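Local atomic coordinates of beta-lactamase/D-alanine Carboxypeptidase (Yersinia pestis, PDB entry 3RJU), a protein that is probably a serine hydrolase of the beta-lactamase and penicillin-binding protein family, acting on beta-lactams or on D-alanyl-D-alanine peptides. Residues L87-Y100 with W141-P153. Residues are numbered along the deposited sequence; the frame is centred on the assembly and turned at random.
Sequences LKKYAPKGVNVPSY and WQWLKLAKVTVPP
Pro92 lays its CD over one face of the Trp141 indole, 3.7 Å from the six-membered ring centroid, a CH-pi contact suited to proline, whose CD is polarised by its ring nitrogen. Val97 CG2 and Val95 CG2 meet the indole at its edge; Leu144 CD2 lies against the face opposite Pro92. Leu87, its CG turned away from the backbone N (chi1 175°), meets Leu144 tip to tip, Leu87 CD2 to Leu144 CD2 at 4.1 Å. At the other end Pro152 CD sits almost squarely over the Tyr100 ring, 3.9 Å from its centroid. Midway along, Pro98, with no N-H to satisfy, sets CD against Leu144 O and CB against Ala147 O, and its CG touches Val149 CG2.

In this family's alpha/beta fold the contact lies in the helical part, joining the loop before helix 108-113 to helix 137-144 and the chain that follows; Trp141 NE1 hydrogen-bonds Asp169 OD2 on helix 162-175.

Asn96 ND2 gives Lys145 O a straight but weak bond of 3.5 Å, while Asn96 O, buried without a hydrogen-bond partner, meets Lys145 CA at 3.3 Å, a CA-H...O contact. One water joins Ser99 O to Val149 N; another donates to Tyr100 O and Val149 O.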
# COMPACT_ATOMS: atom_id res chain seq x y z
N LEU A 87 11.07 -14.77 11.06
CA LEU A 87 10.40 -15.37 9.91
C LEU A 87 10.53 -16.89 9.95
O LEU A 87 9.61 -17.61 9.56
CB LEU A 87 10.98 -14.82 8.61
CG LEU A 87 10.45 -15.45 7.32
CD1 LEU A 87 8.95 -15.22 7.22
CD2 LEU A 87 11.15 -14.85 6.11
N LYS A 88 11.66 -17.40 10.43
CA LYS A 88 11.89 -18.84 10.42
C LYS A 88 10.92 -19.61 11.33
O LYS A 88 10.81 -20.83 11.22
CB LYS A 88 13.35 -19.17 10.78
CG LYS A 88 13.71 -18.94 12.23
CD LYS A 88 14.86 -19.86 12.64
CE LYS A 88 16.18 -19.49 11.96
NZ LYS A 88 16.84 -18.27 12.53
N LYS A 89 10.20 -18.90 12.20
CA LYS A 89 9.16 -19.55 13.01
C LYS A 89 8.01 -20.07 12.15
O LYS A 89 7.33 -21.04 12.52
CB LYS A 89 8.62 -18.58 14.06
CG LYS A 89 7.62 -19.17 15.02
CD LYS A 89 7.45 -18.24 16.22
CE LYS A 89 6.48 -18.83 17.25
NZ LYS A 89 5.09 -18.91 16.67
N TYR A 90 7.80 -19.41 11.01
CA TYR A 90 6.67 -19.69 10.13
C TYR A 90 7.10 -20.30 8.81
O TYR A 90 6.37 -20.24 7.82
CB TYR A 90 5.83 -18.41 9.93
CG TYR A 90 5.39 -17.87 11.26
CD1 TYR A 90 4.46 -18.55 12.02
CD2 TYR A 90 5.95 -16.71 11.78
CE1 TYR A 90 4.08 -18.10 13.26
CE2 TYR A 90 5.56 -16.22 13.03
CZ TYR A 90 4.63 -16.93 13.76
OH TYR A 90 4.23 -16.51 15.00
N ALA A 91 8.28 -20.91 8.81
CA ALA A 91 8.82 -21.56 7.62
C ALA A 91 8.20 -22.94 7.47
O ALA A 91 7.91 -23.59 8.46
CB ALA A 91 10.34 -21.67 7.71
N PRO A 92 8.01 -23.38 6.22
CA PRO A 92 7.49 -24.74 6.01
C PRO A 92 8.37 -25.75 6.73
O PRO A 92 9.53 -25.47 7.01
CB PRO A 92 7.60 -24.94 4.50
CG PRO A 92 7.66 -23.56 3.92
CD PRO A 92 8.29 -22.68 4.96
N LYS A 93 7.81 -26.92 7.02
CA LYS A 93 8.55 -27.99 7.66
C LYS A 93 9.91 -28.21 7.01
O LYS A 93 10.00 -28.48 5.81
CB LYS A 93 7.73 -29.29 7.62
CG LYS A 93 7.17 -29.60 6.23
CD LYS A 93 7.48 -31.03 5.79
CE LYS A 93 6.23 -31.91 5.77
NZ LYS A 93 6.36 -33.06 4.83
N GLY A 94 10.97 -28.09 7.81
CA GLY A 94 12.30 -28.46 7.38
C GLY A 94 13.02 -27.54 6.41
O GLY A 94 14.14 -27.86 5.98
N VAL A 95 12.42 -26.41 6.05
CA VAL A 95 13.11 -25.49 5.15
C VAL A 95 13.83 -24.38 5.92
O VAL A 95 13.30 -23.80 6.86
CB VAL A 95 12.19 -24.91 4.04
CG1 VAL A 95 10.81 -25.53 4.12
CG2 VAL A 95 12.13 -23.39 4.10
N ASN A 96 15.06 -24.13 5.50
CA ASN A 96 15.94 -23.17 6.14
C ASN A 96 15.56 -21.74 5.76
O ASN A 96 15.21 -21.47 4.61
CB ASN A 96 17.39 -23.46 5.72
CG ASN A 96 18.36 -22.38 6.17
OD1 ASN A 96 18.62 -22.22 7.36
ND2 ASN A 96 18.92 -21.65 5.20
N VAL A 97 15.59 -20.85 6.74
CA VAL A 97 15.50 -19.42 6.46
C VAL A 97 16.84 -18.82 6.83
O VAL A 97 17.25 -18.86 7.99
CB VAL A 97 14.39 -18.72 7.25
CG1 VAL A 97 14.46 -17.21 7.02
CG2 VAL A 97 13.03 -19.28 6.85
N PRO A 98 17.55 -18.28 5.84
CA PRO A 98 18.88 -17.76 6.13
C PRO A 98 18.84 -16.51 7.01
O PRO A 98 17.87 -15.74 7.01
CB PRO A 98 19.43 -17.41 4.75
CG PRO A 98 18.20 -17.04 3.98
CD PRO A 98 17.16 -18.03 4.44
N SER A 99 19.93 -16.30 7.74
CA SER A 99 20.06 -15.16 8.63
C SER A 99 21.46 -14.61 8.51
O SER A 99 22.41 -15.35 8.22
CB SER A 99 19.84 -15.58 10.07
OG SER A 99 20.75 -16.61 10.43
N TYR A 100 21.60 -13.32 8.77
CA TYR A 100 22.90 -12.69 8.72
C TYR A 100 23.85 -13.38 9.69
O TYR A 100 24.99 -13.69 9.34
CB TYR A 100 22.78 -11.20 9.05
CG TYR A 100 24.15 -10.62 9.21
CD1 TYR A 100 24.97 -10.41 8.10
CD2 TYR A 100 24.63 -10.30 10.47
CE1 TYR A 100 26.24 -9.89 8.24
CE2 TYR A 100 25.89 -9.78 10.63
CZ TYR A 100 26.70 -9.59 9.52
OH TYR A 100 27.95 -9.08 9.68
N TRP A 141 9.85 -19.66 -1.43
CA TRP A 141 10.43 -20.50 -0.39
C TRP A 141 11.51 -21.43 -0.93
O TRP A 141 12.46 -21.73 -0.23
CB TRP A 141 9.34 -21.22 0.41
CG TRP A 141 8.64 -20.21 1.25
CD1 TRP A 141 7.58 -19.43 0.87
CD2 TRP A 141 8.99 -19.81 2.58
NE1 TRP A 141 7.24 -18.58 1.90
CE2 TRP A 141 8.09 -18.79 2.96
CE3 TRP A 141 9.97 -20.21 3.49
CZ2 TRP A 141 8.12 -18.18 4.22
CZ3 TRP A 141 10.01 -19.60 4.74
CH2 TRP A 141 9.11 -18.59 5.08
N GLN A 142 11.38 -21.83 -2.20
CA GLN A 142 12.43 -22.59 -2.86
C GLN A 142 13.71 -21.74 -2.99
O GLN A 142 14.81 -22.23 -2.75
CB GLN A 142 11.95 -23.10 -4.22
CG GLN A 142 12.92 -24.01 -4.94
CD GLN A 142 13.29 -25.25 -4.13
OE1 GLN A 142 12.45 -25.84 -3.44
NE2 GLN A 142 14.56 -25.65 -4.21
N TRP A 143 13.55 -20.47 -3.33
CA TRP A 143 14.68 -19.55 -3.41
C TRP A 143 15.25 -19.24 -2.03
O TRP A 143 16.46 -19.23 -1.85
CB TRP A 143 14.27 -18.23 -4.09
CG TRP A 143 15.36 -17.19 -4.07
CD1 TRP A 143 16.37 -17.05 -5.00
CD2 TRP A 143 15.57 -16.17 -3.09
NE1 TRP A 143 17.19 -15.99 -4.64
CE2 TRP A 143 16.72 -15.44 -3.48
CE3 TRP A 143 14.90 -15.79 -1.91
CZ2 TRP A 143 17.22 -14.37 -2.74
CZ3 TRP A 143 15.40 -14.72 -1.17
CH2 TRP A 143 16.55 -14.01 -1.60
N LEU A 144 14.38 -18.98 -1.06
CA LEU A 144 14.83 -18.50 0.24
C LEU A 144 15.74 -19.53 0.92
O LEU A 144 16.74 -19.20 1.56
CB LEU A 144 13.62 -18.15 1.11
CG LEU A 144 13.90 -17.48 2.46
CD1 LEU A 144 14.60 -16.14 2.28
CD2 LEU A 144 12.60 -17.33 3.23
N LYS A 145 15.41 -20.81 0.74
CA LYS A 145 16.10 -21.83 1.50
C LYS A 145 17.57 -21.96 1.11
O LYS A 145 18.38 -22.46 1.89
CB LYS A 145 15.36 -23.17 1.40
CG LYS A 145 15.47 -23.85 0.06
CD LYS A 145 14.65 -25.12 0.09
CE LYS A 145 14.81 -25.90 -1.20
NZ LYS A 145 13.94 -27.12 -1.18
N LEU A 146 17.92 -21.48 -0.08
CA LEU A 146 19.30 -21.51 -0.55
C LEU A 146 19.94 -20.12 -0.56
O LEU A 146 21.10 -19.98 -0.93
CB LEU A 146 19.37 -22.10 -1.95
CG LEU A 146 18.95 -23.56 -2.11
CD1 LEU A 146 18.88 -23.92 -3.58
CD2 LEU A 146 19.93 -24.45 -1.37
N ALA A 147 19.18 -19.10 -0.16
CA ALA A 147 19.62 -17.72 -0.26
C ALA A 147 20.61 -17.36 0.84
O ALA A 147 20.66 -18.02 1.88
CB ALA A 147 18.40 -16.76 -0.20
N LYS A 148 21.40 -16.32 0.61
CA LYS A 148 22.31 -15.81 1.61
C LYS A 148 21.90 -14.40 1.99
O LYS A 148 21.55 -13.59 1.13
CB LYS A 148 23.75 -15.82 1.09
CG LYS A 148 24.30 -17.23 0.93
CD LYS A 148 25.58 -17.24 0.12
CE LYS A 148 26.11 -18.66 -0.06
NZ LYS A 148 26.59 -19.24 1.23
N VAL A 149 21.92 -14.12 3.28
CA VAL A 149 21.59 -12.79 3.77
C VAL A 149 22.87 -12.19 4.31
O VAL A 149 23.44 -12.68 5.29
CB VAL A 149 20.51 -12.86 4.88
CG1 VAL A 149 20.25 -11.48 5.46
CG2 VAL A 149 19.21 -13.46 4.32
N THR A 150 23.35 -11.13 3.67
CA THR A 150 24.66 -10.60 3.99
C THR A 150 24.69 -9.24 4.70
O THR A 150 25.76 -8.70 4.96
CB THR A 150 25.56 -10.53 2.74
OG1 THR A 150 24.97 -9.64 1.78
CG2 THR A 150 25.72 -11.92 2.12
N VAL A 151 23.52 -8.70 5.02
CA VAL A 151 23.47 -7.49 5.83
C VAL A 151 22.65 -7.78 7.09
O VAL A 151 21.64 -8.49 7.03
CB VAL A 151 22.86 -6.31 5.07
CG1 VAL A 151 21.45 -6.63 4.70
CG2 VAL A 151 22.89 -5.05 5.91
N PRO A 152 23.08 -7.25 8.23
CA PRO A 152 22.27 -7.52 9.42
C PRO A 152 20.91 -6.81 9.35
O PRO A 152 20.79 -5.78 8.70
CB PRO A 152 23.09 -6.94 10.57
CG PRO A 152 24.11 -6.05 9.94
CD PRO A 152 24.29 -6.47 8.52
N PRO A 153 19.91 -7.34 10.05
CA PRO A 153 18.59 -6.70 10.02
C PRO A 153 18.55 -5.39 10.83
O PRO A 153 19.31 -5.21 11.78
CB PRO A 153 17.68 -7.77 10.63
CG PRO A 153 18.59 -8.51 11.61
CD PRO A 153 19.97 -8.50 10.97
O HOH W 1 22.91 -16.00 5.20
O HOH W 2 25.76 -13.95 6.36